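Local atomic coordinates of CCMAN5 (Cellulosimicrobium cellulans, PDB entry 2XSG), a protein that hydrolyses alpha-mannosidic linkages as a family GH92 glycoside hydrolase and enables mannose-6-phosphate modification of yeast-produced lysosomal enzymes. Residues 587-592 / 660-665; 316-321 / 666-671. One frame throughout, in Å; residues are numbered along the deposited sequence.

Contact 1: 587-592 / 660-665. With CA (calcium ion), chain C.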
ATOM      1  N   ALA A 587     -11.560  -7.851  -5.214  1.00  5.05           N
ATOM      2  CA  ALA A 587     -11.064  -7.919  -3.840  1.00  5.72           C
ATOM      3  C   ALA A 587      -9.554  -8.106  -3.766  1.00  5.99           C
ATOM      4  O   ALA A 587      -8.958  -7.937  -2.697  1.00  5.95           O
ATOM      5  CB  ALA A 587     -11.786  -9.039  -3.068  1.00  5.23           C
ATOM      6  N   ASN A 588      -8.950  -8.455  -4.899  1.00  6.68           N
ATOM      7  CA  ASN A 588      -7.507  -8.684  -5.005  1.00  7.03           C
ATOM      8  C   ASN A 588      -6.909  -8.008  -6.240  1.00  7.46           C
ATOM      9  O   ASN A 588      -7.641  -7.584  -7.156  1.00  7.75           O
ATOM     10  CB  ASN A 588      -7.222 -10.182  -5.067  1.00  7.13           C
ATOM     11  CG  ASN A 588      -5.879 -10.541  -4.505  1.00  8.47           C
ATOM     12  OD1 ASN A 588      -5.342  -9.834  -3.655  1.00  9.81           O
ATOM     13  ND2 ASN A 588      -5.317 -11.646  -4.978  1.00 10.53           N
ATOM     14  N   GLU A 589      -5.579  -7.926  -6.273  1.00  6.90           N
ATOM     15  CA  GLU A 589      -4.853  -7.193  -7.316  1.00  7.17           C
ATOM     16  C   GLU A 589      -4.532  -8.004  -8.578  1.00  7.15           C
ATOM     17  O   GLU A 589      -4.030  -7.437  -9.555  1.00  6.83           O
ATOM     18  CB  GLU A 589      -3.526  -6.636  -6.768  1.00  7.27           C
ATOM     19  CG  GLU A 589      -3.662  -5.553  -5.700  1.00  6.92           C
ATOM     20  CD  GLU A 589      -3.735  -6.124  -4.305  1.00  6.15           C
ATOM     21  OE1 GLU A 589      -3.807  -7.348  -4.168  1.00  5.02           O
ATOM     22  OE2 GLU A 589      -3.714  -5.344  -3.337  1.00  6.06           O
ATOM     23  N   ILE A 590      -4.809  -9.305  -8.554  1.00  6.81           N
ATOM     24  CA  ILE A 590      -4.442 -10.192  -9.650  1.00  7.24           C
ATOM     25  C   ILE A 590      -4.972  -9.668 -10.991  1.00  6.95           C
ATOM     26  O   ILE A 590      -4.218  -9.523 -11.957  1.00  5.79           O
ATOM     27  CB  ILE A 590      -4.941 -11.645  -9.416  1.00  7.37           C
ATOM     28  CG1 ILE A 590      -4.259 -12.294  -8.190  1.00  8.55           C
ATOM     29  CG2 ILE A 590      -4.764 -12.493 -10.691  1.00  9.47           C
ATOM     30  CD1 ILE A 590      -2.760 -12.047  -8.059  1.00  8.45           C
ATOM     31  N   ASP A 591      -6.274  -9.389 -11.053  1.00  7.36           N
ATOM     32  CA  ASP A 591      -6.834  -8.870 -12.306  1.00  7.24           C
ATOM     33  C   ASP A 591      -7.348  -7.435 -12.180  1.00  7.17           C
ATOM     34  O   ASP A 591      -8.400  -7.091 -12.724  1.00  7.06           O
ATOM     35  CB  ASP A 591      -7.836  -9.851 -12.942  1.00  7.54           C
ATOM     36  CG  ASP A 591      -9.099 -10.060 -12.109  1.00  9.24           C
ATOM     37  OD1 ASP A 591      -9.042 -10.107 -10.863  1.00  9.97           O
ATOM     38  OD2 ASP A 591     -10.173 -10.200 -12.730  1.00 14.42           O
ATOM     39  N   LEU A 592      -6.568  -6.595 -11.484  1.00  6.85           N
ATOM     40  CA  LEU A 592      -6.894  -5.174 -11.292  1.00  6.70           C
ATOM     41  C   LEU A 592      -7.147  -4.444 -12.605  1.00  6.27           C
ATOM     42  O   LEU A 592      -7.981  -3.524 -12.670  1.00  5.02           O
ATOM     43  CB  LEU A 592      -5.753  -4.426 -10.597  1.00  6.44           C
ATOM     44  CG  LEU A 592      -5.643  -4.222  -9.087  1.00  7.91           C
ATOM     45  CD1 LEU A 592      -4.311  -3.506  -8.765  1.00  9.25           C
ATOM     46  CD2 LEU A 592      -6.834  -3.444  -8.524  1.00  6.73           C
ATOM     47  N   ASP A 660      -7.564  -6.419   1.409  1.00  3.67           N
ATOM     48  CA  ASP A 660      -6.526  -5.613   2.050  1.00  3.95           C
ATOM     49  C   ASP A 660      -6.101  -4.531   1.079  1.00  3.66           C
ATOM     50  O   ASP A 660      -6.086  -4.764  -0.122  1.00  3.81           O
ATOM     51  CB  ASP A 660      -5.329  -6.493   2.413  1.00  3.86           C
ATOM     52  CG  ASP A 660      -5.660  -7.510   3.483  1.00  6.34           C
ATOM     53  OD1 ASP A 660      -6.564  -7.228   4.302  1.00  7.36           O
ATOM     54  OD2 ASP A 660      -5.038  -8.601   3.498  1.00  9.02           O
ATOM     55  N   ASN A 661      -5.802  -3.341   1.589  1.00  3.35           N
ATOM     56  CA  ASN A 661      -5.351  -2.239   0.736  1.00  3.15           C
ATOM     57  C   ASN A 661      -3.980  -2.574   0.095  1.00  3.52           C
ATOM     58  O   ASN A 661      -3.696  -2.160  -1.044  1.00  3.16           O
ATOM     59  CB  ASN A 661      -5.257  -0.943   1.559  1.00  2.50           C
ATOM     60  CG  ASN A 661      -5.415   0.322   0.714  1.00  3.63           C
ATOM     61  OD1 ASN A 661      -5.144   0.331  -0.501  1.00  2.21           O
ATOM     62  ND2 ASN A 661      -5.854   1.409   1.363  1.00  3.07           N
ATOM     63  N   ASP A 662      -3.160  -3.334   0.832  1.00  2.78           N
ATOM     64  CA  ASP A 662      -1.785  -3.700   0.430  1.00  2.87           C
ATOM     65  C   ASP A 662      -0.905  -2.481   0.136  1.00  2.74           C
ATOM     66  O   ASP A 662      -0.672  -2.120  -1.028  1.00  2.00           O
ATOM     67  CB  ASP A 662      -1.779  -4.669  -0.764  1.00  3.34           C
ATOM     68  CG  ASP A 662      -2.524  -5.977  -0.469  1.00  4.71           C
ATOM     69  OD1 ASP A 662      -2.226  -6.647   0.544  1.00  5.67           O
ATOM     70  OD2 ASP A 662      -3.399  -6.346  -1.276  1.00  3.78           O
ATOM     71  N   ALA A 663      -0.413  -1.850   1.193  1.00  2.47           N
ATOM     72  CA  ALA A 663       0.502  -0.710   1.036  1.00  3.12           C
ATOM     73  C   ALA A 663      -0.087   0.384   0.136  1.00  2.97           C
ATOM     74  O   ALA A 663       0.628   1.003  -0.670  1.00  3.73           O
ATOM     75  CB  ALA A 663       1.865  -1.196   0.477  1.00  3.25           C
ATOM     76  N   GLY A 664      -1.388   0.609   0.269  1.00  2.37           N
ATOM     77  CA  GLY A 664      -2.076   1.672  -0.445  1.00  2.70           C
ATOM     78  C   GLY A 664      -2.414   1.368  -1.894  1.00  2.78           C
ATOM     79  O   GLY A 664      -2.780   2.281  -2.636  1.00  2.55           O
ATOM     80  N   THR A 665      -2.305   0.102  -2.310  1.00  2.25           N
ATOM     81  CA  THR A 665      -2.622  -0.251  -3.710  1.00  2.81           C
ATOM     82  C   THR A 665      -4.090  -0.005  -4.076  1.00  2.30           C
ATOM     83  O   THR A 665      -4.389   0.653  -5.080  1.00  2.00           O
ATOM     84  CB  THR A 665      -2.267  -1.706  -4.056  1.00  3.07           C
ATOM     85  OG1 THR A 665      -0.896  -1.938  -3.731  1.00  4.21           O
ATOM     86  CG2 THR A 665      -2.497  -1.978  -5.574  1.00  2.00           C
TER
HETATM   87 CA    CA C1772      -4.402  -8.553  -1.898  1.00 30.05          CA
HETATM   88  O   HOH W   1      -6.458  -7.262  -1.576  1.00  7.52           O

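Contact 2: 316-321 / 666-671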
ATOM      1  N   TYR A 316      -4.652  10.323   0.290  1.00  2.52           N
ATOM      2  CA  TYR A 316      -3.892  10.249   1.545  1.00  2.15           C
ATOM      3  C   TYR A 316      -3.214   8.868   1.699  1.00  2.52           C
ATOM      4  O   TYR A 316      -2.038   8.780   1.988  1.00  2.00           O
ATOM      5  CB  TYR A 316      -4.801  10.601   2.728  1.00  2.39           C
ATOM      6  CG  TYR A 316      -4.293  10.207   4.100  1.00  2.59           C
ATOM      7  CD1 TYR A 316      -3.421  11.035   4.819  1.00  3.52           C
ATOM      8  CD2 TYR A 316      -4.700   9.016   4.692  1.00  2.02           C
ATOM      9  CE1 TYR A 316      -2.953  10.664   6.096  1.00  4.17           C
ATOM     10  CE2 TYR A 316      -4.239   8.641   5.952  1.00  4.06           C
ATOM     11  CZ  TYR A 316      -3.372   9.467   6.652  1.00  3.51           C
ATOM     12  OH  TYR A 316      -2.925   9.092   7.907  1.00  2.98           O
ATOM     13  N   ARG A 317      -3.971   7.805   1.458  1.00  2.89           N
ATOM     14  CA  ARG A 317      -3.471   6.434   1.575  1.00  3.71           C
ATOM     15  C   ARG A 317      -2.385   6.104   0.539  1.00  4.08           C
ATOM     16  O   ARG A 317      -1.533   5.249   0.787  1.00  4.36           O
ATOM     17  CB  ARG A 317      -4.622   5.443   1.422  1.00  3.59           C
ATOM     18  CG  ARG A 317      -5.702   5.496   2.496  1.00  5.05           C
ATOM     19  CD  ARG A 317      -5.131   5.165   3.855  1.00  6.68           C
ATOM     20  NE  ARG A 317      -6.178   4.962   4.844  1.00  9.33           N
ATOM     21  CZ  ARG A 317      -5.999   5.010   6.164  1.00  9.44           C
ATOM     22  NH1 ARG A 317      -4.801   5.261   6.680  1.00  9.43           N
ATOM     23  NH2 ARG A 317      -7.031   4.811   6.969  1.00 11.03           N
ATOM     24  N   MET A 318      -2.428   6.768  -0.616  1.00  4.49           N
ATOM     25  CA  MET A 318      -1.422   6.574  -1.667  1.00  6.35           C
ATOM     26  C   MET A 318      -0.005   7.029  -1.276  1.00  6.45           C
ATOM     27  O   MET A 318       0.978   6.495  -1.792  1.00  7.33           O
ATOM     28  CB  MET A 318      -1.858   7.243  -2.978  1.00  6.39           C
ATOM     29  CG  MET A 318      -0.800   7.173  -4.091  1.00  7.93           C
ATOM     30  SD  MET A 318      -1.330   8.070  -5.580  1.00 12.76           S
ATOM     31  CE  MET A 318      -3.051   7.904  -5.365  1.00 11.46           C
ATOM     32  N   PHE A 319       0.085   7.989  -0.355  1.00  6.56           N
ATOM     33  CA  PHE A 319       1.369   8.499   0.139  1.00  7.83           C
ATOM     34  C   PHE A 319       1.732   7.912   1.524  1.00  7.71           C
ATOM     35  O   PHE A 319       1.867   8.651   2.500  1.00  8.19           O
ATOM     36  CB  PHE A 319       1.343  10.048   0.193  1.00  8.08           C
ATOM     37  CG  PHE A 319       1.335  10.711  -1.167  1.00  9.28           C
ATOM     38  CD1 PHE A 319       2.527  11.129  -1.761  1.00 13.60           C
ATOM     39  CD2 PHE A 319       0.146  10.922  -1.849  1.00 11.49           C
ATOM     40  CE1 PHE A 319       2.534  11.753  -3.033  1.00 14.45           C
ATOM     41  CE2 PHE A 319       0.127  11.531  -3.119  1.00 11.99           C
ATOM     42  CZ  PHE A 319       1.316  11.947  -3.711  1.00 15.26           C
ATOM     43  N   ALA A 320       1.869   6.590   1.598  1.00  7.60           N
ATOM     44  CA  ALA A 320       2.272   5.910   2.835  1.00  7.53           C
ATOM     45  C   ALA A 320       3.519   5.041   2.653  1.00  7.57           C
ATOM     46  O   ALA A 320       4.461   5.148   3.431  1.00  8.21           O
ATOM     47  CB  ALA A 320       1.146   5.078   3.375  1.00  7.34           C
ATOM     48  N   MET A 321       3.515   4.160   1.653  1.00  6.80           N
ATOM     49  CA  MET A 321       4.604   3.197   1.475  1.00  6.18           C
ATOM     50  C   MET A 321       5.084   3.218   0.025  1.00  5.64           C
ATOM     51  O   MET A 321       4.270   3.428  -0.864  1.00  6.29           O
ATOM     52  CB  MET A 321       4.145   1.782   1.841  1.00  5.88           C
ATOM     53  CG  MET A 321       3.987   1.520   3.352  1.00  6.65           C
ATOM     54  SD  MET A 321       3.126  -0.038   3.729  1.00  5.72           S
ATOM     55  CE  MET A 321       4.255  -1.289   3.121  1.00  6.53           C
ATOM     56  N   MET A 666      -5.007  -0.554  -3.286  1.00  2.65           N
ATOM     57  CA  MET A 666      -6.425  -0.375  -3.592  1.00  2.55           C
ATOM     58  C   MET A 666      -6.789   1.127  -3.617  1.00  2.79           C
ATOM     59  O   MET A 666      -7.483   1.577  -4.539  1.00  2.93           O
ATOM     60  CB  MET A 666      -7.316  -1.208  -2.665  1.00  3.03           C
ATOM     61  CG  MET A 666      -7.169  -2.734  -2.868  1.00  4.09           C
ATOM     62  SD  MET A 666      -7.201  -3.206  -4.634  1.00  5.65           S
ATOM     63  CE  MET A 666      -7.442  -4.983  -4.493  1.00  4.71           C
ATOM     64  N   SER A 667      -6.269   1.895  -2.654  1.00  2.61           N
ATOM     65  CA  SER A 667      -6.440   3.366  -2.630  1.00  2.87           C
ATOM     66  C   SER A 667      -5.896   4.050  -3.884  1.00  3.32           C
ATOM     67  O   SER A 667      -6.554   4.934  -4.447  1.00  2.63           O
ATOM     68  CB  SER A 667      -5.765   3.988  -1.408  1.00  2.85           C
ATOM     69  OG  SER A 667      -6.339   3.514  -0.204  1.00  3.38           O
ATOM     70  N   THR A 668      -4.685   3.647  -4.294  1.00  3.43           N
ATOM     71  CA  THR A 668      -4.030   4.184  -5.482  1.00  3.50           C
ATOM     72  C   THR A 668      -4.811   3.870  -6.763  1.00  3.24           C
ATOM     73  O   THR A 668      -4.948   4.722  -7.625  1.00  2.91           O
ATOM     74  CB  THR A 668      -2.589   3.671  -5.600  1.00  4.03           C
ATOM     75  OG1 THR A 668      -1.886   3.949  -4.388  1.00  3.77           O
ATOM     76  CG2 THR A 668      -1.867   4.357  -6.727  1.00  4.58           C
ATOM     77  N   MET A 669      -5.346   2.655  -6.877  1.00  3.01           N
ATOM     78  CA  MET A 669      -6.245   2.349  -7.998  1.00  2.90           C
ATOM     79  C   MET A 669      -7.510   3.205  -8.006  1.00  2.84           C
ATOM     80  O   MET A 669      -8.012   3.573  -9.071  1.00  2.92           O
ATOM     81  CB  MET A 669      -6.581   0.858  -8.048  1.00  3.18           C
ATOM     82  CG  MET A 669      -5.362  -0.046  -8.129  1.00  2.97           C
ATOM     83  SD  MET A 669      -4.189   0.299  -9.477  1.00  9.77           S
ATOM     84  CE  MET A 669      -2.859   1.168  -8.659  1.00  6.25           C
ATOM     85  N   PHE A 670      -8.031   3.531  -6.830  1.00  2.43           N
ATOM     86  CA  PHE A 670      -9.187   4.433  -6.763  1.00  2.90           C
ATOM     87  C   PHE A 670      -8.831   5.812  -7.313  1.00  3.20           C
ATOM     88  O   PHE A 670      -9.580   6.386  -8.105  1.00  3.61           O
ATOM     89  CB  PHE A 670      -9.719   4.569  -5.335  1.00  2.55           C
ATOM     90  CG  PHE A 670     -10.955   5.427  -5.236  1.00  2.98           C
ATOM     91  CD1 PHE A 670     -10.852   6.821  -5.225  1.00  2.07           C
ATOM     92  CD2 PHE A 670     -12.217   4.846  -5.170  1.00  2.00           C
ATOM     93  CE1 PHE A 670     -12.000   7.611  -5.161  1.00  3.54           C
ATOM     94  CE2 PHE A 670     -13.370   5.643  -5.105  1.00  3.20           C
ATOM     95  CZ  PHE A 670     -13.257   7.017  -5.087  1.00  2.00           C
ATOM     96  N   VAL A 671      -7.705   6.362  -6.864  1.00  3.30           N
ATOM     97  CA  VAL A 671      -7.246   7.639  -7.399  1.00  3.29           C
ATOM     98  C   VAL A 671      -7.141   7.575  -8.930  1.00  3.38           C
ATOM     99  O   VAL A 671      -7.607   8.477  -9.622  1.00  2.83           O
ATOM    100  CB  VAL A 671      -5.904   8.029  -6.787  1.00  3.54           C
ATOM    101  CG1 VAL A 671      -5.223   9.158  -7.614  1.00  3.81           C
ATOM    102  CG2 VAL A 671      -6.109   8.462  -5.333  1.00  3.97           C
TER

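Contact 1: 587-592 / 660-665
Two loop segments face each other across a calcium ion, with a type I turn at Glu-589 to Leu-592 and a type I' turn at Asp-662 to Thr-665; their closest CA atoms, those of Glu-589 and Thr-665, are 8.1 Å apart. This is the calcium site of the GH92 catalytic domain. Asn-588 binds the metal through OD1, 2.4 Å from the calcium ion. Its ND2 is turned to the backbone O of Gln-536, which fixes the amide orientation. Glu-589 bends at its second torsion (89°) and brings OE1 to the ion. Asp-662 reaches it from the other loop with OD2, 2.5 Å from the calcium. The two carboxylate planes are 46° apart, and the calcium between them would probably offset any repulsion between the two acids. A bound bis-tris propane molecule lies about 4 Å from the side chain of Asp-662, consistent with a substrate pocket here. Beside the calcium ligands, Thr-665 CG2 packs on Glu-589 CG at 3.8 Å and also touches Leu-592 CD1. Water 1 also binds the calcium, and it donates one hydrogen to Ala-587 O (2.8 Å) and the other to Asp-660 O (2.9 Å).

Contact 2: 316-321 / 666-671
Helix 665-675 packs here against the last turn of helix 306-318, and the backbones come close: the CA atoms of Met-318 and Thr-668 are 5.2 Å apart. The approach is consistent with the small side chains of Ser-667 and Thr-668.

Ser-667 points toward the other segment. Its OG lies against the aliphatic base of Arg-317, 3.1 Å from Arg-317 CB. The same oxygen is hydrogen-bonded to Asn-661 ND2 and His-314 ND1, so this buried hydroxyl has two polar partners, while Arg-317 meets it through carbon atoms. Arg-317 bends at its second torsion (-62°) and carries its guanidinium away, where NH1 and NH2 bond to the backbone O atoms of Met-27 and Val-17.

Next comes Thr-668. Met-318 crosses it at about a right angle. The OG1 of Thr-668 sits 3.4 Å from Met-318 CG, and it also donates to Gly-664 O one turn back. The methyl of Thr-668 meets the sulfur, with CG2 3.9 Å from Met-318 SD. Met-318 is extended as far as SD, with CG anti to the backbone N (175°), and then bends at the third torsion.

One turn on, Val-671 receives the methyl end of Met-318. CE meets CB and both gamma methyls, although it is modelled too close for the exact spacing to be trusted. An alanine at Met-318 would lack CG, SD and CE, and so would probably lose the contact with Val-671 and most of that with Thr-668, loosening this helix pair.

The contact is plain interior packing within the catalytic domain. Helix 353-366 adds a third side: its Ile-366 touches both Met-318 and Val-671, its Val-362 touches Thr-668, and Phe-311 and Leu-315 of helix 306-318 also touch Val-671.

Overall arrangement
Contacts 1 and 2 have centres about 10 Å apart, and the centre of each lies within about 8 Å of the centre of the chain in space. Along the sequence contact 1 is nested inside the loop closed by contact 2. They share helix 665-675: contact 1 takes the loop and first residue at its start, and contact 2 takes the residues that follow. Asn-661 O of contact 1 is 3.1 Å from Met-666 N of contact 2, a probable hydrogen bond. Met-666 CE also packs on Asn-588, and Met-321 CE on Ala-663. The loop carrying Asp-662 thus runs directly into a helix packed in the core of the catalytic domain, which ties the calcium site to the buried helix packing.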